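Local coordinates for protein oxidoreductase (Streptomyces globisporus, PDB 4R82) that reduces FAD with NADH, supplying freely diffusing FADH2 to the monooxygenase and halogenase of C-1027 enediyne antibiotic biosynthesis, at residues A[59-73]-A[143-155]. Sequence-based numbering, arbitrary orientation. Where two conformers were deposited one is given.
Sequences PPLVLICVGKDAVMH and GGDHTIFLGEVIT. With FAD (flavin-adenine dinucleotide), chain K; NAD (nicotinamide-adenine-dinucleotide), chain D; ACT (acetate ion), chain I.
Residues Val62, Ile64 and Val66 each exchange a pair of backbone hydrogen bonds with Gly151, Phe149 and Thr147, which makes strands 61-67 and 146-155 neighbours, axes at 154°, in the antiparallel sheet of the flavin reductase domain, between strands 53-56 and 131-143. A hydrogen bond from Lys68 N to Asp145 O continues the pairing into the turns. The Lys68 side chain, extended beyond CG, runs along Asp145 O to hydrogen-bond through NZ to Gly144 O at 2.8 Å.

Apolar contacts cover both faces of the pair. Leu61, Leu63, Cys65, Ile148 and Leu150 lie on one, with Cys65 SG 4.0 Å from Ile148 CG1; on the other, Phe149 CE1 comes 3.8 Å from Val66 CB, and Leu76 of helix 71-78 packs on Ile64, Val66 and Phe149.

His73 NE2 meets Thr147 OG1 at 2.6 Å in the imidazole plane, in a nearly straight hydrogen bond (169°). Phe149 turns its edge toward one His73 face, an offset edge-to-face pair with planes at 70°, while Lys68 CA lies against the opposite face near its rim. Gly67 CA sits almost on the His146 ring normal, a CH-pi contact.

The C-terminal end of strand 61-67 and the start of strand 146-155 carry the ligand site. Cys65 O accepts from FAD N3 and Gly67 N donates to FAD O2 (2.8 Å), so the backbone recognises the flavin's pyrimidine edge. His146 ND1 donates to Asp145 OD1 and NE2 to adenine N1A of NAD (2.8 Å); together these bonds fix the ring's rotation and present NE2 to the dinucleotide.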
# COMPACT_ATOMS: atom_id res chain seq x y z
N PRO A 59 15.60 -6.60 7.88
CA PRO A 59 15.46 -7.63 6.84
C PRO A 59 14.54 -7.17 5.72
O PRO A 59 13.75 -6.24 5.93
CB PRO A 59 14.82 -8.81 7.58
CG PRO A 59 14.10 -8.17 8.73
CD PRO A 59 14.97 -7.02 9.15
N PRO A 60 14.65 -7.78 4.53
CA PRO A 60 13.79 -7.35 3.43
C PRO A 60 12.38 -7.89 3.63
O PRO A 60 12.14 -9.09 3.45
CB PRO A 60 14.45 -7.99 2.20
CG PRO A 60 15.24 -9.15 2.74
CD PRO A 60 15.66 -8.78 4.13
N LEU A 61 11.46 -7.00 3.99
CA LEU A 61 10.10 -7.43 4.35
C LEU A 61 9.02 -6.73 3.55
O LEU A 61 9.15 -5.55 3.21
CB LEU A 61 9.81 -7.18 5.83
CG LEU A 61 10.74 -7.74 6.90
CD1 LEU A 61 10.25 -7.32 8.28
CD2 LEU A 61 10.81 -9.26 6.78
N VAL A 62 7.95 -7.47 3.26
CA VAL A 62 6.72 -6.92 2.66
C VAL A 62 5.55 -7.44 3.44
O VAL A 62 5.69 -8.38 4.23
CB VAL A 62 6.56 -7.33 1.18
CG1 VAL A 62 7.76 -6.88 0.38
CG2 VAL A 62 6.37 -8.86 1.05
N LEU A 63 4.38 -6.85 3.24
CA LEU A 63 3.18 -7.40 3.86
C LEU A 63 2.03 -7.43 2.88
O LEU A 63 2.02 -6.71 1.88
CB LEU A 63 2.80 -6.67 5.17
CG LEU A 63 2.33 -5.21 5.15
CD1 LEU A 63 0.87 -5.09 4.69
CD2 LEU A 63 2.51 -4.60 6.54
N ILE A 64 1.07 -8.31 3.17
CA ILE A 64 -0.23 -8.29 2.51
C ILE A 64 -1.31 -8.42 3.57
O ILE A 64 -1.07 -8.97 4.66
CB ILE A 64 -0.37 -9.44 1.48
CG1 ILE A 64 -0.08 -10.80 2.13
CG2 ILE A 64 0.56 -9.22 0.29
CD1 ILE A 64 -0.24 -11.97 1.16
N CYS A 65 -2.51 -7.93 3.26
CA CYS A 65 -3.64 -8.05 4.17
C CYS A 65 -4.67 -8.89 3.46
O CYS A 65 -5.05 -8.57 2.34
CB CYS A 65 -4.24 -6.68 4.46
SG CYS A 65 -3.05 -5.53 5.20
N VAL A 66 -5.13 -9.96 4.12
CA VAL A 66 -6.01 -10.93 3.49
C VAL A 66 -7.23 -11.15 4.35
O VAL A 66 -7.11 -11.44 5.55
CB VAL A 66 -5.28 -12.27 3.25
CG1 VAL A 66 -6.21 -13.29 2.61
CG2 VAL A 66 -4.07 -12.05 2.35
N GLY A 67 -8.41 -11.02 3.75
CA GLY A 67 -9.65 -11.20 4.47
C GLY A 67 -9.75 -12.57 5.13
O GLY A 67 -9.38 -13.59 4.53
N LYS A 68 -10.27 -12.59 6.35
CA LYS A 68 -10.34 -13.83 7.11
C LYS A 68 -11.20 -14.92 6.45
O LYS A 68 -10.98 -16.10 6.69
CB LYS A 68 -10.83 -13.56 8.53
CG LYS A 68 -9.77 -12.90 9.40
CD LYS A 68 -10.38 -12.48 10.71
CE LYS A 68 -9.32 -11.93 11.64
NZ LYS A 68 -9.94 -11.45 12.91
N ASP A 69 -12.17 -14.51 5.63
CA ASP A 69 -13.05 -15.48 4.97
C ASP A 69 -12.60 -15.90 3.57
O ASP A 69 -13.29 -16.66 2.90
CB ASP A 69 -14.48 -14.94 4.94
CG ASP A 69 -15.09 -14.81 6.33
OD1 ASP A 69 -14.76 -15.63 7.21
OD2 ASP A 69 -15.90 -13.88 6.53
N ALA A 70 -11.45 -15.42 3.12
CA ALA A 70 -10.92 -15.87 1.83
C ALA A 70 -10.29 -17.26 1.98
O ALA A 70 -9.67 -17.56 2.99
CB ALA A 70 -9.87 -14.87 1.32
N VAL A 71 -10.44 -18.10 0.96
CA VAL A 71 -9.72 -19.39 0.93
C VAL A 71 -8.22 -19.16 1.02
O VAL A 71 -7.49 -19.93 1.67
CB VAL A 71 -10.08 -20.21 -0.32
CG1 VAL A 71 -9.09 -21.35 -0.52
CG2 VAL A 71 -11.49 -20.75 -0.21
N MSE A 72 -7.74 -18.11 0.37
CA MSE A 72 -6.32 -17.79 0.42
C MSE A 72 -5.85 -17.61 1.87
O MSE A 72 -4.71 -17.92 2.21
CB MSE A 72 -6.02 -16.54 -0.40
CG MSE A 72 -4.57 -16.06 -0.28
SE MSE A 72 -3.30 -17.38 -0.93
CE MSE A 72 -3.85 -17.29 -2.77
N HIS A 73 -6.73 -17.11 2.72
CA HIS A 73 -6.38 -16.96 4.12
C HIS A 73 -6.03 -18.32 4.72
O HIS A 73 -5.03 -18.44 5.42
CB HIS A 73 -7.52 -16.30 4.89
CG HIS A 73 -7.17 -15.94 6.29
ND1 HIS A 73 -7.23 -16.84 7.33
CD2 HIS A 73 -6.77 -14.76 6.83
CE1 HIS A 73 -6.87 -16.24 8.45
NE2 HIS A 73 -6.59 -14.97 8.17
N GLY A 143 -5.47 -7.95 12.01
CA GLY A 143 -5.81 -6.75 11.27
C GLY A 143 -7.31 -6.56 11.14
O GLY A 143 -7.82 -6.35 10.04
N GLY A 144 -8.03 -6.61 12.25
CA GLY A 144 -9.48 -6.48 12.20
C GLY A 144 -10.08 -7.66 11.46
O GLY A 144 -9.91 -8.81 11.89
N ASP A 145 -10.78 -7.39 10.36
CA ASP A 145 -11.41 -8.47 9.60
C ASP A 145 -10.45 -9.09 8.58
O ASP A 145 -10.85 -9.94 7.78
CB ASP A 145 -12.75 -8.03 8.95
CG ASP A 145 -12.62 -6.83 8.00
OD1 ASP A 145 -11.52 -6.56 7.48
OD2 ASP A 145 -13.66 -6.16 7.75
N HIS A 146 -9.19 -8.65 8.63
CA HIS A 146 -8.13 -9.21 7.80
C HIS A 146 -7.04 -9.71 8.72
O HIS A 146 -6.98 -9.34 9.90
CB HIS A 146 -7.52 -8.15 6.88
CG HIS A 146 -8.36 -7.81 5.69
ND1 HIS A 146 -9.70 -7.48 5.78
CD2 HIS A 146 -8.05 -7.71 4.38
CE1 HIS A 146 -10.17 -7.20 4.58
NE2 HIS A 146 -9.19 -7.34 3.71
N THR A 147 -6.17 -10.55 8.17
CA THR A 147 -4.92 -10.89 8.82
C THR A 147 -3.80 -10.26 8.00
O THR A 147 -3.85 -10.25 6.76
CB THR A 147 -4.70 -12.40 8.87
OG1 THR A 147 -5.72 -13.00 9.68
CG2 THR A 147 -3.34 -12.73 9.49
N ILE A 148 -2.83 -9.69 8.69
CA ILE A 148 -1.67 -9.07 8.06
C ILE A 148 -0.58 -10.13 8.02
O ILE A 148 -0.16 -10.61 9.07
CB ILE A 148 -1.20 -7.87 8.88
CG1 ILE A 148 -2.33 -6.82 8.95
CG2 ILE A 148 0.06 -7.24 8.27
CD1 ILE A 148 -2.07 -5.71 9.96
N PHE A 149 -0.14 -10.51 6.82
CA PHE A 149 0.93 -11.50 6.67
C PHE A 149 2.21 -10.77 6.32
O PHE A 149 2.28 -10.13 5.26
CB PHE A 149 0.60 -12.50 5.56
CG PHE A 149 -0.57 -13.40 5.88
CD1 PHE A 149 -1.87 -13.01 5.57
CD2 PHE A 149 -0.36 -14.64 6.47
CE1 PHE A 149 -2.94 -13.84 5.87
CE2 PHE A 149 -1.43 -15.47 6.78
CZ PHE A 149 -2.73 -15.07 6.47
N LEU A 150 3.20 -10.87 7.19
CA LEU A 150 4.49 -10.23 6.98
C LEU A 150 5.43 -11.29 6.44
O LEU A 150 5.64 -12.33 7.08
CB LEU A 150 5.01 -9.68 8.31
CG LEU A 150 6.30 -8.85 8.31
CD1 LEU A 150 6.10 -7.54 7.58
CD2 LEU A 150 6.77 -8.59 9.74
N GLY A 151 5.99 -11.05 5.26
CA GLY A 151 6.88 -12.02 4.64
C GLY A 151 8.26 -11.46 4.41
O GLY A 151 8.41 -10.26 4.15
N GLU A 152 9.26 -12.32 4.51
CA GLU A 152 10.63 -11.93 4.17
C GLU A 152 10.90 -12.31 2.72
O GLU A 152 10.63 -13.44 2.30
CB GLU A 152 11.64 -12.58 5.12
CG GLU A 152 13.09 -12.19 4.75
CD GLU A 152 14.11 -12.66 5.76
OE1 GLU A 152 13.70 -13.12 6.85
OE2 GLU A 152 15.32 -12.56 5.47
N VAL A 153 11.42 -11.36 1.94
CA VAL A 153 11.68 -11.58 0.52
C VAL A 153 12.88 -12.51 0.38
O VAL A 153 13.98 -12.18 0.85
CB VAL A 153 11.98 -10.26 -0.21
CG1 VAL A 153 12.24 -10.51 -1.69
CG2 VAL A 153 10.80 -9.28 -0.03
N ILE A 154 12.66 -13.68 -0.24
CA ILE A 154 13.71 -14.67 -0.43
C ILE A 154 14.39 -14.44 -1.77
O ILE A 154 15.62 -14.53 -1.89
CB ILE A 154 13.15 -16.10 -0.41
CG1 ILE A 154 12.40 -16.36 0.90
CG2 ILE A 154 14.27 -17.12 -0.61
CD1 ILE A 154 13.18 -15.96 2.12
N THR A 155 13.59 -14.16 -2.78
CA THR A 155 14.15 -13.85 -4.08
C THR A 155 13.16 -12.97 -4.81
O THR A 155 11.98 -12.93 -4.46
CB THR A 155 14.47 -15.11 -4.91
OG1 THR A 155 15.23 -14.74 -6.08
CG2 THR A 155 13.20 -15.79 -5.34
N1 FAD K . -8.81 -9.29 -1.00
C2 FAD K . -8.02 -9.27 0.07
O2 FAD K . -8.29 -10.13 1.12
N3 FAD K . -6.97 -8.47 0.18
C4 FAD K . -6.67 -7.61 -0.81
O4 FAD K . -5.57 -6.78 -0.70
C4X FAD K . -7.50 -7.57 -1.97
N5 FAD K . -7.21 -6.68 -2.97
C5X FAD K . -8.00 -6.69 -4.09
C6 FAD K . -7.68 -5.78 -5.13
C7 FAD K . -8.50 -5.76 -6.27
C7M FAD K . -8.18 -4.78 -7.43
C8 FAD K . -9.59 -6.63 -6.38
C8M FAD K . -10.45 -6.59 -7.63
C9 FAD K . -9.90 -7.52 -5.34
C9A FAD K . -9.09 -7.56 -4.18
N10 FAD K . -9.39 -8.44 -3.16
C10 FAD K . -8.58 -8.44 -2.06
C1' FAD K . -10.53 -9.36 -3.21
C2' FAD K . -10.17 -10.75 -3.68
O2' FAD K . -9.33 -10.65 -4.82
C3' FAD K . -11.44 -11.47 -4.12
O3' FAD K . -12.15 -10.63 -5.01
C4' FAD K . -12.35 -11.71 -2.95
O4' FAD K . -11.57 -12.13 -1.86
C5' FAD K . -13.48 -12.71 -3.30
O5' FAD K . -13.03 -14.07 -3.40
P FAD K . -12.08 -14.78 -2.26
O1P FAD K . -12.36 -16.27 -2.17
O2P FAD K . -12.36 -14.13 -0.93
O3P FAD K . -10.64 -14.57 -2.66
PA NAD D . -15.32 -5.36 -7.58
O1A NAD D . -16.05 -4.05 -7.27
O2A NAD D . -16.32 -6.45 -7.92
O5B NAD D . -14.48 -5.83 -6.34
C5B NAD D . -14.48 -7.18 -6.06
C4B NAD D . -14.33 -7.57 -4.67
O4B NAD D . -13.05 -7.21 -4.28
C3B NAD D . -15.27 -6.85 -3.79
O3B NAD D . -16.04 -7.82 -3.18
C2B NAD D . -14.43 -6.19 -2.78
O2B NAD D . -15.00 -6.25 -1.52
C1B NAD D . -13.18 -6.96 -2.86
N9A NAD D . -11.98 -6.28 -2.36
C8A NAD D . -11.28 -5.27 -2.93
N7A NAD D . -10.26 -4.93 -2.12
C5A NAD D . -10.31 -5.74 -1.04
C6A NAD D . -9.54 -5.89 0.12
N6A NAD D . -8.45 -5.07 0.32
N1A NAD D . -9.88 -6.83 1.02
C2A NAD D . -10.94 -7.64 0.85
N3A NAD D . -11.70 -7.51 -0.25
C4A NAD D . -11.39 -6.60 -1.19
O3 NAD D . -14.33 -5.15 -8.80
C ACT I . -7.77 -6.25 15.59
O ACT I . -8.50 -5.36 16.08
OXT ACT I . -6.66 -5.88 15.17
CH3 ACT I . -8.21 -7.69 15.50
O HOH W 1 -7.48 -9.94 13.12